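Local coordinates for Bak protein (Grouper iridovirus, PDB 5VMN) that inhibits apoptosis of the host cell as a viral Bcl-2 protein, exclusively sequestering the pro-apoptotic protein Bim, at residues 99-102 / 106-109; 7-12 / 115-120; 80-85 / 92-97; 61-64 / 69-72; 14-19 / 86-91. All coordinates share one frame; numbering follows the deposited sequence.

Overall arrangement
From the N terminus, residues 7-12 and then 14-19 open interactions 2 and 5, whose partners lie much later in the chain. Interaction 4 forms next as a short loop, 61-64 folding back on 69-72 at the start of helix 68-84, wholly within the span of interaction 5. The end of that helix opens interaction 3 at 80-85. Interaction 5 closes at 86-91 before interaction 3 closes at 92-97, so the two cross; their centres lie about 6 Å apart. Interaction 1 follows in series, joining helices 88-103 and 105-113. Interaction 2 closes last, at 115-120, enclosing all the others and bringing segment 7-12 against helix 116-122.

Interaction 1 (99-102 / 106-109)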
# COMPACT_ATOMS: atom_id res chain seq x y z
N GLU A 99 0.07 -4.96 -5.85
CA GLU A 99 1.31 -5.60 -6.24
C GLU A 99 1.82 -5.04 -7.56
O GLU A 99 3.02 -4.78 -7.72
CB GLU A 99 1.12 -7.11 -6.32
CG GLU A 99 0.82 -7.74 -4.97
CD GLU A 99 0.24 -9.14 -5.06
OE1 GLU A 99 -0.41 -9.46 -6.08
OE2 GLU A 99 0.42 -9.92 -4.11
N ARG A 100 0.91 -4.84 -8.53
CA ARG A 100 1.31 -4.32 -9.83
C ARG A 100 1.95 -2.95 -9.69
O ARG A 100 2.95 -2.64 -10.35
CB ARG A 100 0.09 -4.29 -10.77
CG ARG A 100 0.34 -4.56 -12.24
CD ARG A 100 -0.93 -5.10 -12.94
NE ARG A 100 -2.11 -4.31 -12.57
CZ ARG A 100 -3.28 -4.80 -12.14
NH1 ARG A 100 -3.50 -6.11 -12.04
NH2 ARG A 100 -4.26 -3.96 -11.83
N PHE A 101 1.39 -2.10 -8.82
CA PHE A 101 1.96 -0.77 -8.63
C PHE A 101 3.39 -0.88 -8.12
O PHE A 101 4.30 -0.20 -8.63
CB PHE A 101 1.13 0.06 -7.65
CG PHE A 101 1.78 1.36 -7.27
CD1 PHE A 101 1.81 2.41 -8.18
CD2 PHE A 101 2.42 1.52 -6.06
CE1 PHE A 101 2.42 3.59 -7.87
CE2 PHE A 101 3.03 2.72 -5.73
CZ PHE A 101 3.03 3.76 -6.65
N PHE A 102 3.61 -1.70 -7.10
CA PHE A 102 4.92 -1.73 -6.45
C PHE A 102 5.96 -2.47 -7.28
O PHE A 102 7.16 -2.28 -7.08
CB PHE A 102 4.82 -2.34 -5.05
CG PHE A 102 4.22 -1.40 -4.04
CD1 PHE A 102 4.94 -0.30 -3.59
CD2 PHE A 102 2.94 -1.58 -3.58
CE1 PHE A 102 4.39 0.58 -2.69
CE2 PHE A 102 2.39 -0.72 -2.66
CZ PHE A 102 3.10 0.39 -2.24
N ALA A 106 10.23 1.94 -11.48
CA ALA A 106 10.60 3.18 -10.80
C ALA A 106 10.21 3.12 -9.33
O ALA A 106 10.93 3.64 -8.47
CB ALA A 106 9.94 4.38 -11.49
N ILE A 107 9.08 2.49 -9.01
CA ILE A 107 8.63 2.38 -7.63
C ILE A 107 9.54 1.45 -6.86
O ILE A 107 10.00 1.75 -5.74
CB ILE A 107 7.17 1.89 -7.57
CG1 ILE A 107 6.24 2.78 -8.40
CG2 ILE A 107 6.67 1.82 -6.12
CD1 ILE A 107 6.25 4.26 -8.01
N SER A 108 9.81 0.27 -7.44
CA SER A 108 10.68 -0.72 -6.82
C SER A 108 12.07 -0.13 -6.56
O SER A 108 12.65 -0.33 -5.49
CB SER A 108 10.78 -1.93 -7.75
OG SER A 108 11.52 -2.96 -7.14
N ASN A 109 12.62 0.57 -7.55
CA ASN A 109 13.93 1.19 -7.41
C ASN A 109 13.93 2.27 -6.34
O ASN A 109 14.92 2.44 -5.62
CB ASN A 109 14.37 1.80 -8.75
CG ASN A 109 14.77 0.76 -9.77
OD1 ASN A 109 14.92 -0.43 -9.45
ND2 ASN A 109 14.96 1.20 -11.01
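Ile107 carries this contact, packing on both Phe101 and Phe102; with Phe101 it makes a CH-pi contact over one face. The Ile107 CG1 atom is 4.1 Å from the centroid of the Phe101 ring and sits toward the rim. CG1 points away from its own carbonyl carbon, and the second torsion (chi2 -57°) bends the chain so that Ile107 CD1 comes within 3.5 Å of Phe101 CZ. The two side chains run at about a right angle to each other.

The other branch of the isoleucine serves two rings. Ile107 CG2 is 3.8 Å from Phe101 CE2 and 3.7 Å from Phe102 CD1, approaching the second ring obliquely. The phenylalanines also pack on each other, with Phe101 CD2 sitting 3.8 Å above the plane of the Phe102 ring, over its centre.

Beside these apolar touches, the backbone adds a minor contact. Phe102 O lies 3.7 Å from Ser108 CB, a packing distance, and no hydrogen bond spans the two segments.

The contact sits at the corner where helix 88-103 gives way to helix 105-113 in this all-helical Bcl-2 fold. Phe101 also rests on Leu74 of helix 68-84 and on Leu54 and Asn58 of helix 53-60, while Phe102 touches Ile71 and Leu75, lies nearly parallel to Phe11 and meets Trp117 edge-to-face.

Interaction 2 (7-12 / 115-120). With NO3 (nitrate ion), chain F; NO3 (nitrate ion), chain G.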
# COMPACT_ATOMS: atom_id res chain seq x y z
N THR A 7 7.42 -11.45 -2.99
CA THR A 7 6.96 -10.17 -2.48
C THR A 7 7.79 -9.76 -1.27
O THR A 7 8.18 -10.59 -0.44
CB THR A 7 5.48 -10.21 -2.09
OG1 THR A 7 5.15 -11.50 -1.54
CG2 THR A 7 4.59 -9.92 -3.30
N ASN A 8 8.07 -8.46 -1.17
CA ASN A 8 8.69 -7.94 0.04
C ASN A 8 7.66 -7.76 1.13
O ASN A 8 7.91 -8.11 2.29
CB ASN A 8 9.40 -6.61 -0.25
CG ASN A 8 10.73 -6.80 -0.94
OD1 ASN A 8 11.35 -7.87 -0.87
ND2 ASN A 8 11.19 -5.75 -1.61
N ILE A 9 6.49 -7.22 0.79
CA ILE A 9 5.39 -7.12 1.74
C ILE A 9 4.29 -8.05 1.27
O ILE A 9 3.94 -8.07 0.08
CB ILE A 9 4.86 -5.67 1.86
CG1 ILE A 9 5.94 -4.74 2.37
CG2 ILE A 9 3.66 -5.62 2.81
CD1 ILE A 9 6.47 -5.09 3.75
N ASN A 10 3.72 -8.77 2.21
CA ASN A 10 2.56 -9.62 1.93
C ASN A 10 1.33 -8.74 1.99
O ASN A 10 0.76 -8.54 3.07
CB ASN A 10 2.48 -10.73 2.97
CG ASN A 10 1.40 -11.74 2.66
OD1 ASN A 10 0.51 -11.49 1.87
ND2 ASN A 10 1.50 -12.91 3.29
N PHE A 11 0.89 -8.22 0.83
CA PHE A 11 -0.19 -7.24 0.82
C PHE A 11 -1.53 -7.87 1.19
O PHE A 11 -2.37 -7.22 1.80
CB PHE A 11 -0.29 -6.52 -0.54
CG PHE A 11 0.94 -5.67 -0.86
CD1 PHE A 11 1.19 -4.50 -0.17
CD2 PHE A 11 1.85 -6.08 -1.82
CE1 PHE A 11 2.32 -3.74 -0.44
CE2 PHE A 11 2.97 -5.32 -2.09
CZ PHE A 11 3.20 -4.15 -1.40
N SER A 12 -1.74 -9.13 0.85
CA SER A 12 -2.96 -9.80 1.30
C SER A 12 -3.02 -9.89 2.82
O SER A 12 -4.06 -9.61 3.43
CB SER A 12 -3.04 -11.19 0.67
OG SER A 12 -4.23 -11.83 1.07
N GLY A 115 15.88 3.01 1.55
CA GLY A 115 16.03 2.29 2.80
C GLY A 115 15.16 1.07 2.96
O GLY A 115 15.24 0.40 4.01
N GLY A 116 14.34 0.74 1.97
CA GLY A 116 13.49 -0.43 2.05
C GLY A 116 12.32 -0.24 3.00
O GLY A 116 12.19 0.77 3.70
N TRP A 117 11.44 -1.24 3.02
CA TRP A 117 10.30 -1.18 3.92
C TRP A 117 10.73 -1.14 5.38
O TRP A 117 10.00 -0.60 6.22
CB TRP A 117 9.40 -2.39 3.70
CG TRP A 117 8.66 -2.33 2.40
CD1 TRP A 117 8.99 -2.97 1.23
CD2 TRP A 117 7.47 -1.59 2.13
NE1 TRP A 117 8.07 -2.66 0.26
CE2 TRP A 117 7.12 -1.83 0.79
CE3 TRP A 117 6.65 -0.77 2.90
CZ2 TRP A 117 5.99 -1.27 0.20
CZ3 TRP A 117 5.52 -0.20 2.29
CH2 TRP A 117 5.21 -0.47 0.96
N VAL A 118 11.90 -1.70 5.72
CA VAL A 118 12.35 -1.63 7.11
C VAL A 118 12.54 -0.18 7.51
O VAL A 118 12.30 0.19 8.66
CB VAL A 118 13.64 -2.44 7.35
CG1 VAL A 118 14.24 -2.16 8.76
CG2 VAL A 118 13.36 -3.91 7.21
N THR A 119 12.97 0.67 6.57
CA THR A 119 13.16 2.07 6.92
C THR A 119 11.80 2.74 7.07
O THR A 119 11.61 3.56 7.98
CB THR A 119 14.02 2.76 5.87
OG1 THR A 119 15.36 2.30 6.00
CG2 THR A 119 14.03 4.28 6.04
N CYS A 120 10.84 2.38 6.22
CA CYS A 120 9.46 2.83 6.40
C CYS A 120 8.93 2.43 7.77
O CYS A 120 8.34 3.25 8.49
CB CYS A 120 8.57 2.24 5.32
SG CYS A 120 6.86 2.93 5.39
N NO3 F . 0.72 -10.51 -1.51
O1 NO3 F . 1.09 -11.71 -1.39
O2 NO3 F . -0.49 -10.21 -1.31
O3 NO3 F . 1.55 -9.62 -1.82
N NO3 G . 6.85 -4.69 -2.41
O1 NO3 G . 6.40 -5.38 -3.37
O2 NO3 G . 6.72 -5.12 -1.23
O3 NO3 G . 7.44 -3.59 -2.62
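Ile9 overlaps the indole of Trp117, its CG1 standing 3.4 Å from the centroid of the five-membered ring and almost straight above it, 6° off the normal. This is a CH-pi contact over the face. With CG1 turned away from the carbonyl carbon, chi2 at -62° sets the terminal methyl on the same side of the indole, displaced toward the CG-CD2 rim, Ile9 CD1 lying 3.8 Å from Trp117 CG. Phe11 meets the far, benzo end of the indole: its CZ lies 4.3 Å from Trp117 CZ2, which stands at the edge of the phenylalanine ring. Asn8 CB, 4.0 Å from Trp117 CD1, adds a looser touch at the exposed border.

Gly115, Gly116 and Trp117 match the Gly-Gly-Trp core of the BH2 sequence motif of Bcl-2 proteins, and here the tryptophan carries helix 116-122 onto the segment near the N terminus. It also packs on Trp68 and on Ile71 and Leu75 of helix 68-84, while Ile9 rests on Leu23 and Thr24 of helix 22-37.

A nitrate (chain G), probably from the crystallisation liquor, bridges the two segments. Its O2 takes a hydrogen bond from Ile9 N at 2.9 Å, and its O3 takes one from Trp117 NE1 at 3.1 Å, in the indole plane and fairly straight at 160°. A second nitrate (chain F) sits at the N-terminal end of helix 11-16. Its O3 accepts from Phe11 N at 3.1 Å. Its O2 accepts from Ser12 N at 2.7 Å. Asn10 is the N-cap of that helix, its OD1 accepting from Ala13 N.

Interaction 3 (80-85 / 92-97); sequences LYFTKS and TQITEQ. With NO3 (nitrate ion), chain I; EDO (1,2-ethanediol), chain L.
Ile94 points its terminal methyl end-on into the last turn of helix 68-84. Its extended chain (chi2 160°) carries CD1 to a spot between the backbone and side chains of three residues: Ile94 CD1 is 3.9 Å from Tyr81 CB, 3.8 Å from Phe82 CA and 3.3 Å from Ser85 OG. Tyr81 starts toward helix 88-103 but turns its ring away, so only the base of that side chain meets the isoleucine.

Phe82 is set differently. Its ring lies beside helix 88-103 with an edge facing Ile94 CG2, while Thr95 CG2 reaches it obliquely, 3.8 Å from Phe82 CE2. The same torsion (chi1 65°) that tucks the threonine hydroxyl between its own N and carbonyl carbon, where Thr95 OG1 donates to Thr92 O at 2.6 Å, turns the methyl toward Phe82. That carbonyl also accepts from Glu96 N.

Ser85 likewise bonds to its own helix. Its hydroxyl is buried against the isoleucine methyl, yet Ser85 OG donates to Tyr81 O at 2.9 Å, coming from above the carbonyl plane.

The helical pieces 80-84 and 92-97 run nearly antiparallel, at 164°, with their axes 10.0 Å apart, forming a helical hairpin within the Bcl-2 fold. Leu15 of helix 11-16 packs on both Phe82 and Ile94. From helix 53-60, Ile53 touches both Tyr81 and Ile94. The tyrosine hydroxyl is hydrogen-bonded to Pro48 O, and its ring meets Phe44 edge-to-face.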
# COMPACT_ATOMS: atom_id res chain seq x y z
N LEU A 80 -9.08 0.87 2.93
CA LEU A 80 -10.47 1.29 3.00
C LEU A 80 -11.29 0.61 1.91
O LEU A 80 -12.41 0.13 2.17
CB LEU A 80 -10.56 2.81 2.93
CG LEU A 80 -10.01 3.52 4.18
CD1 LEU A 80 -9.85 4.99 3.91
CD2 LEU A 80 -10.96 3.33 5.36
N TYR A 81 -10.75 0.53 0.69
CA TYR A 81 -11.44 -0.22 -0.36
C TYR A 81 -11.59 -1.69 0.02
O TYR A 81 -12.65 -2.28 -0.20
CB TYR A 81 -10.67 -0.14 -1.68
CG TYR A 81 -10.98 1.07 -2.53
CD1 TYR A 81 -12.24 1.25 -3.08
CD2 TYR A 81 -9.98 1.96 -2.88
CE1 TYR A 81 -12.49 2.34 -3.90
CE2 TYR A 81 -10.24 3.06 -3.69
CZ TYR A 81 -11.49 3.22 -4.21
OH TYR A 81 -11.74 4.28 -5.04
N PHE A 82 -10.52 -2.30 0.55
CA PHE A 82 -10.55 -3.72 0.88
C PHE A 82 -11.57 -4.01 1.96
O PHE A 82 -12.38 -4.94 1.84
CB PHE A 82 -9.13 -4.13 1.30
CG PHE A 82 -8.92 -5.61 1.43
CD1 PHE A 82 -9.24 -6.26 2.60
CD2 PHE A 82 -8.31 -6.32 0.41
CE1 PHE A 82 -8.99 -7.61 2.75
CE2 PHE A 82 -8.04 -7.67 0.56
CZ PHE A 82 -8.39 -8.32 1.72
N THR A 83 -11.60 -3.18 3.00
CA THR A 83 -12.57 -3.36 4.07
C THR A 83 -13.99 -3.27 3.54
O THR A 83 -14.88 -4.02 3.97
CB THR A 83 -12.34 -2.32 5.17
OG1 THR A 83 -11.06 -2.56 5.75
CG2 THR A 83 -13.37 -2.45 6.28
N LYS A 84 -14.23 -2.33 2.62
CA LYS A 84 -15.57 -2.12 2.09
C LYS A 84 -15.98 -3.17 1.07
O LYS A 84 -17.16 -3.23 0.71
CB LYS A 84 -15.64 -0.71 1.49
CG LYS A 84 -17.01 -0.21 1.15
CD LYS A 84 -16.94 1.20 0.55
CE LYS A 84 -18.33 1.82 0.41
NZ LYS A 84 -18.27 3.18 -0.20
N SER A 85 -15.05 -4.00 0.61
CA SER A 85 -15.35 -5.01 -0.41
C SER A 85 -16.32 -6.07 0.09
O SER A 85 -16.33 -6.44 1.26
CB SER A 85 -14.06 -5.70 -0.87
OG SER A 85 -13.25 -4.79 -1.58
N THR A 92 -9.23 -9.77 -4.09
CA THR A 92 -8.08 -10.25 -4.83
C THR A 92 -7.59 -9.21 -5.82
O THR A 92 -6.38 -8.98 -5.95
CB THR A 92 -8.44 -11.54 -5.55
OG1 THR A 92 -8.75 -12.53 -4.58
CG2 THR A 92 -7.28 -12.01 -6.42
N GLN A 93 -8.51 -8.58 -6.54
CA GLN A 93 -8.12 -7.57 -7.52
C GLN A 93 -7.44 -6.39 -6.85
O GLN A 93 -6.47 -5.84 -7.39
CB GLN A 93 -9.34 -7.13 -8.33
CG GLN A 93 -9.86 -8.24 -9.23
CD GLN A 93 -11.32 -8.06 -9.66
OE1 GLN A 93 -11.87 -6.96 -9.59
NE2 GLN A 93 -11.95 -9.14 -10.09
N ILE A 94 -7.92 -5.97 -5.67
CA ILE A 94 -7.26 -4.88 -4.96
C ILE A 94 -5.81 -5.25 -4.65
O ILE A 94 -4.88 -4.46 -4.87
CB ILE A 94 -8.03 -4.53 -3.67
CG1 ILE A 94 -9.33 -3.81 -4.02
CG2 ILE A 94 -7.23 -3.62 -2.77
CD1 ILE A 94 -10.35 -3.85 -2.91
N THR A 95 -5.61 -6.45 -4.11
CA THR A 95 -4.25 -6.88 -3.77
C THR A 95 -3.38 -6.99 -5.02
O THR A 95 -2.22 -6.57 -5.01
CB THR A 95 -4.29 -8.22 -3.03
OG1 THR A 95 -4.79 -9.23 -3.90
CG2 THR A 95 -5.17 -8.13 -1.84
N GLU A 96 -3.94 -7.53 -6.11
CA GLU A 96 -3.18 -7.62 -7.34
C GLU A 96 -2.86 -6.25 -7.91
O GLU A 96 -1.77 -6.04 -8.45
CB GLU A 96 -3.94 -8.45 -8.39
CG GLU A 96 -4.23 -9.87 -7.96
CD GLU A 96 -5.10 -10.63 -8.96
OE1 GLU A 96 -4.85 -11.84 -9.11
OE2 GLU A 96 -6.01 -10.03 -9.58
N GLN A 97 -3.81 -5.31 -7.80
CA GLN A 97 -3.56 -3.95 -8.25
C GLN A 97 -2.41 -3.32 -7.46
O GLN A 97 -1.53 -2.67 -8.03
CB GLN A 97 -4.85 -3.10 -8.11
CG GLN A 97 -6.00 -3.46 -9.09
CD GLN A 97 -7.37 -2.77 -8.77
OE1 GLN A 97 -7.46 -1.89 -7.92
NE2 GLN A 97 -8.42 -3.22 -9.43
N NO3 I . -18.31 6.35 1.40
O1 NO3 I . -18.15 6.37 0.14
O2 NO3 I . -19.27 7.01 1.92
O3 NO3 I . -17.50 5.67 2.13
C1 EDO L . -17.80 7.09 -2.84
O1 EDO L . -18.48 7.87 -1.81
C2 EDO L . -16.44 6.54 -2.42
O2 EDO L . -16.51 5.74 -1.23

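Interaction 4 (61-64 / 69-72); sequences VSDG and GRIL. With EDO (1,2-ethanediol), chain K.
Asp63 OD1 is gripped twice: Arg70 NH1 donates to it at 2.8 Å, and the backbone N of Asn65, two residues further along the loop, donates as well, making an Asx turn. The other carboxylate oxygen, Asp63 OD2, takes Arg70 NH2, also at 2.8 Å. The arginine therefore meets the aspartate end-on, with two nitrogens and one bond to each oxygen. Both bonds are nearly straight, about 170° at the hydrogen.

The groups come from opposite directions. Arg70 keeps its chain extended from CG to NE, reaching out from helix 68-84, and the carboxylate lies at the edge of the guanidinium, close to its plane. The match is not coplanar: the two planes are 33° apart, and each oxygen is approached on its syn side but from somewhat out of the carboxylate plane. CB of Asp63 already points at the helix, and chi1 71°, with CG between N and the carbonyl carbon, completes the turn toward Arg70.

The aspartate belongs to a type I beta turn from Val61 to Gly64, closed by Gly64 N to Val61 O at 2.9 Å. Arg70 NH1 passes 4.3 Å from Val61 CA and makes a weak hydrogen bond to Ile60 O at the end of helix 53-60.

Arg70 ends the Asn-Trp-Gly-Arg signature of the BH1 motif, whose arginine in Bcl-2 relatives usually pairs with an aspartate of the BH3 ligand. Its engagement here with a loop carboxylate suggests an internal counter-ion that could offset its charge when no ligand is bound.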
# COMPACT_ATOMS: atom_id res chain seq x y z
N VAL A 61 2.27 9.73 -7.62
CA VAL A 61 3.61 10.10 -8.08
C VAL A 61 3.57 10.95 -9.35
O VAL A 61 4.58 11.05 -10.07
CB VAL A 61 4.51 8.87 -8.27
CG1 VAL A 61 4.71 8.14 -6.96
CG2 VAL A 61 3.97 7.95 -9.35
N SER A 62 2.44 11.60 -9.65
CA SER A 62 2.32 12.31 -10.91
C SER A 62 3.27 13.50 -10.97
O SER A 62 3.66 13.92 -12.07
CB SER A 62 0.88 12.77 -11.11
OG SER A 62 0.52 13.83 -10.22
N ASP A 63 3.64 14.06 -9.83
CA ASP A 63 4.57 15.19 -9.82
C ASP A 63 6.01 14.73 -9.94
O ASP A 63 6.91 15.57 -9.96
CB ASP A 63 4.37 16.04 -8.56
CG ASP A 63 4.84 15.35 -7.29
OD1 ASP A 63 5.12 14.14 -7.35
OD2 ASP A 63 4.92 16.03 -6.24
N GLY A 64 6.24 13.42 -10.01
CA GLY A 64 7.57 12.89 -10.16
C GLY A 64 8.32 12.69 -8.87
O GLY A 64 9.51 12.39 -8.90
N GLY A 69 5.40 8.73 3.22
CA GLY A 69 4.06 9.16 3.56
C GLY A 69 3.07 8.93 2.43
O GLY A 69 1.95 8.46 2.64
N ARG A 70 3.47 9.24 1.21
CA ARG A 70 2.61 8.97 0.06
C ARG A 70 2.34 7.48 -0.09
O ARG A 70 1.22 7.07 -0.42
CB ARG A 70 3.23 9.53 -1.20
CG ARG A 70 3.30 11.02 -1.24
CD ARG A 70 3.71 11.49 -2.59
NE ARG A 70 3.98 12.91 -2.64
CZ ARG A 70 4.26 13.58 -3.75
NH1 ARG A 70 4.28 12.94 -4.91
NH2 ARG A 70 4.54 14.87 -3.71
N ILE A 71 3.35 6.64 0.16
CA ILE A 71 3.14 5.20 0.09
C ILE A 71 2.12 4.77 1.14
O ILE A 71 1.23 3.96 0.86
CB ILE A 71 4.48 4.46 0.23
CG1 ILE A 71 5.25 4.62 -1.08
CG2 ILE A 71 4.27 3.01 0.60
CD1 ILE A 71 6.67 4.08 -1.06
N LEU A 72 2.22 5.32 2.36
CA LEU A 72 1.30 4.92 3.40
C LEU A 72 -0.11 5.43 3.12
O LEU A 72 -1.09 4.76 3.48
CB LEU A 72 1.81 5.40 4.76
CG LEU A 72 3.07 4.67 5.25
CD1 LEU A 72 3.68 5.43 6.44
CD2 LEU A 72 2.76 3.26 5.65
C1 EDO K . 9.23 10.67 4.21
O1 EDO K . 7.80 10.53 3.96
C2 EDO K . 10.11 9.52 3.69
O2 EDO K . 10.37 9.49 2.25

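Interaction 5 (14-19 / 86-91). With NO3 (nitrate ion), chain H.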
# COMPACT_ATOMS: atom_id res chain seq x y z
N LEU A 14 -1.44 -7.92 4.88
CA LEU A 14 -1.55 -6.55 5.35
C LEU A 14 -3.00 -6.11 5.39
O LEU A 14 -3.46 -5.54 6.37
CB LEU A 14 -0.75 -5.63 4.45
CG LEU A 14 -0.77 -4.12 4.79
CD1 LEU A 14 0.03 -3.80 5.98
CD2 LEU A 14 -0.24 -3.32 3.62
N LEU A 15 -3.71 -6.31 4.29
CA LEU A 15 -5.07 -5.78 4.20
C LEU A 15 -6.08 -6.62 4.98
O LEU A 15 -7.16 -6.11 5.33
CB LEU A 15 -5.48 -5.66 2.73
CG LEU A 15 -4.55 -4.73 1.94
CD1 LEU A 15 -4.99 -4.61 0.51
CD2 LEU A 15 -4.46 -3.33 2.55
N ARG A 16 -5.77 -7.87 5.27
CA ARG A 16 -6.66 -8.69 6.08
C ARG A 16 -6.42 -8.44 7.56
O ARG A 16 -7.31 -8.69 8.37
CB ARG A 16 -6.48 -10.16 5.73
CG ARG A 16 -7.11 -10.51 4.38
CD ARG A 16 -6.87 -11.96 3.91
NE ARG A 16 -7.76 -12.28 2.78
CZ ARG A 16 -7.55 -11.91 1.51
NH1 ARG A 16 -8.43 -12.24 0.57
NH2 ARG A 16 -6.48 -11.19 1.18
N GLY A 17 -5.24 -7.93 7.92
CA GLY A 17 -5.00 -7.45 9.27
C GLY A 17 -5.06 -8.53 10.33
O GLY A 17 -5.34 -8.24 11.50
N GLU A 18 -4.81 -9.78 9.95
CA GLU A 18 -4.87 -10.85 10.92
C GLU A 18 -3.45 -11.36 11.16
O GLU A 18 -2.65 -10.65 11.77
CB GLU A 18 -5.83 -11.94 10.45
CG GLU A 18 -7.28 -11.45 10.53
CD GLU A 18 -8.27 -12.36 9.84
OE1 GLU A 18 -7.91 -13.51 9.49
OE2 GLU A 18 -9.43 -11.93 9.65
N ARG A 19 -3.12 -12.56 10.68
CA ARG A 19 -1.75 -13.03 10.79
C ARG A 19 -0.86 -12.20 9.86
O ARG A 19 -1.21 -11.99 8.69
CB ARG A 19 -1.66 -14.51 10.44
CG ARG A 19 -2.60 -15.40 11.27
CD ARG A 19 -2.32 -15.33 12.77
NE ARG A 19 -3.10 -16.31 13.54
CZ ARG A 19 -2.65 -17.50 13.93
NH1 ARG A 19 -1.42 -17.90 13.64
NH2 ARG A 19 -3.45 -18.31 14.63
N GLU A 86 -17.15 -6.56 -0.83
CA GLU A 86 -18.13 -7.58 -0.48
C GLU A 86 -17.99 -8.85 -1.32
O GLU A 86 -18.93 -9.65 -1.39
CB GLU A 86 -19.54 -6.99 -0.60
CG GLU A 86 -19.74 -5.81 0.36
CD GLU A 86 -21.20 -5.45 0.61
OE1 GLU A 86 -22.11 -6.16 0.12
OE2 GLU A 86 -21.43 -4.45 1.31
N SER A 87 -16.84 -9.07 -1.95
CA SER A 87 -16.60 -10.33 -2.66
C SER A 87 -15.11 -10.64 -2.63
O SER A 87 -14.28 -9.74 -2.57
CB SER A 87 -17.06 -10.28 -4.12
OG SER A 87 -16.30 -9.31 -4.83
N GLU A 88 -14.78 -11.93 -2.71
CA GLU A 88 -13.37 -12.29 -2.74
C GLU A 88 -12.74 -11.84 -4.05
O GLU A 88 -11.55 -11.52 -4.10
CB GLU A 88 -13.20 -13.79 -2.51
CG GLU A 88 -11.87 -14.17 -1.83
CD GLU A 88 -11.62 -13.45 -0.49
OE1 GLU A 88 -12.36 -13.69 0.48
OE2 GLU A 88 -10.67 -12.64 -0.41
N SER A 89 -13.53 -11.80 -5.12
CA SER A 89 -13.01 -11.32 -6.39
C SER A 89 -12.51 -9.88 -6.28
O SER A 89 -11.42 -9.55 -6.76
CB SER A 89 -14.09 -11.44 -7.47
OG SER A 89 -13.61 -10.95 -8.71
N GLU A 90 -13.28 -9.01 -5.62
CA GLU A 90 -12.81 -7.63 -5.48
C GLU A 90 -11.57 -7.55 -4.60
O GLU A 90 -10.63 -6.82 -4.92
CB GLU A 90 -13.90 -6.73 -4.91
CG GLU A 90 -13.48 -5.24 -4.90
CD GLU A 90 -14.47 -4.33 -4.20
OE1 GLU A 90 -15.57 -4.81 -3.85
OE2 GLU A 90 -14.13 -3.13 -4.02
N ARG A 91 -11.54 -8.29 -3.50
CA ARG A 91 -10.38 -8.22 -2.60
C ARG A 91 -9.12 -8.69 -3.31
O ARG A 91 -8.06 -8.08 -3.20
CB ARG A 91 -10.65 -9.07 -1.36
CG ARG A 91 -11.61 -8.42 -0.37
CD ARG A 91 -11.80 -9.27 0.87
NE ARG A 91 -12.70 -10.39 0.67
CZ ARG A 91 -14.02 -10.35 0.86
NH1 ARG A 91 -14.63 -9.24 1.25
NH2 ARG A 91 -14.73 -11.45 0.65
N NO3 H . -18.04 -11.04 1.30
O1 NO3 H . -17.57 -11.84 0.44
O2 NO3 H . -19.21 -11.19 1.76
O3 NO3 H . -17.35 -10.06 1.71
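A surface salt bridge between Arg16 and Glu88 joins the C-terminal end of helix 11-16 to the first turn of helix 88-103. The arginine extends from CG to NE, and its NH1 lies 2.5 Å from Glu88 OE2, a separation short enough that the exact value is doubtful. The carboxylate sits at the edge of the guanidinium, their planes 27° apart. Glu88 reaches it by bending at chi2 (55°), which folds the acid alongside its helix toward Arg91.

Arg91, one turn along, shares the same carboxylate. Its NH2 donates to Glu88 OE1 at 3.3 Å, meeting that oxygen from above the carboxylate plane, and Arg91 NE makes a weak bond to Glu88 OE2 at 3.2 Å. Arg91 NH1 also binds O3 of a nitrate at 2.9 Å, and its NH2 binds the nitrate O1 at 2.9 Å. Ser87 caps the helix, OG accepting from Glu90 N at 3.1 Å. Phe82 of helix 68-84 packs on both arginines.

The three side chains thus form a network in which one carboxylate draws two arginines together, Arg16 NH1 and Arg91 NE being 4.7 Å apart. Glu88 probably offsets part of this positive charge, helped in the crystal by the nitrate, which likely comes from the crystallisation liquor.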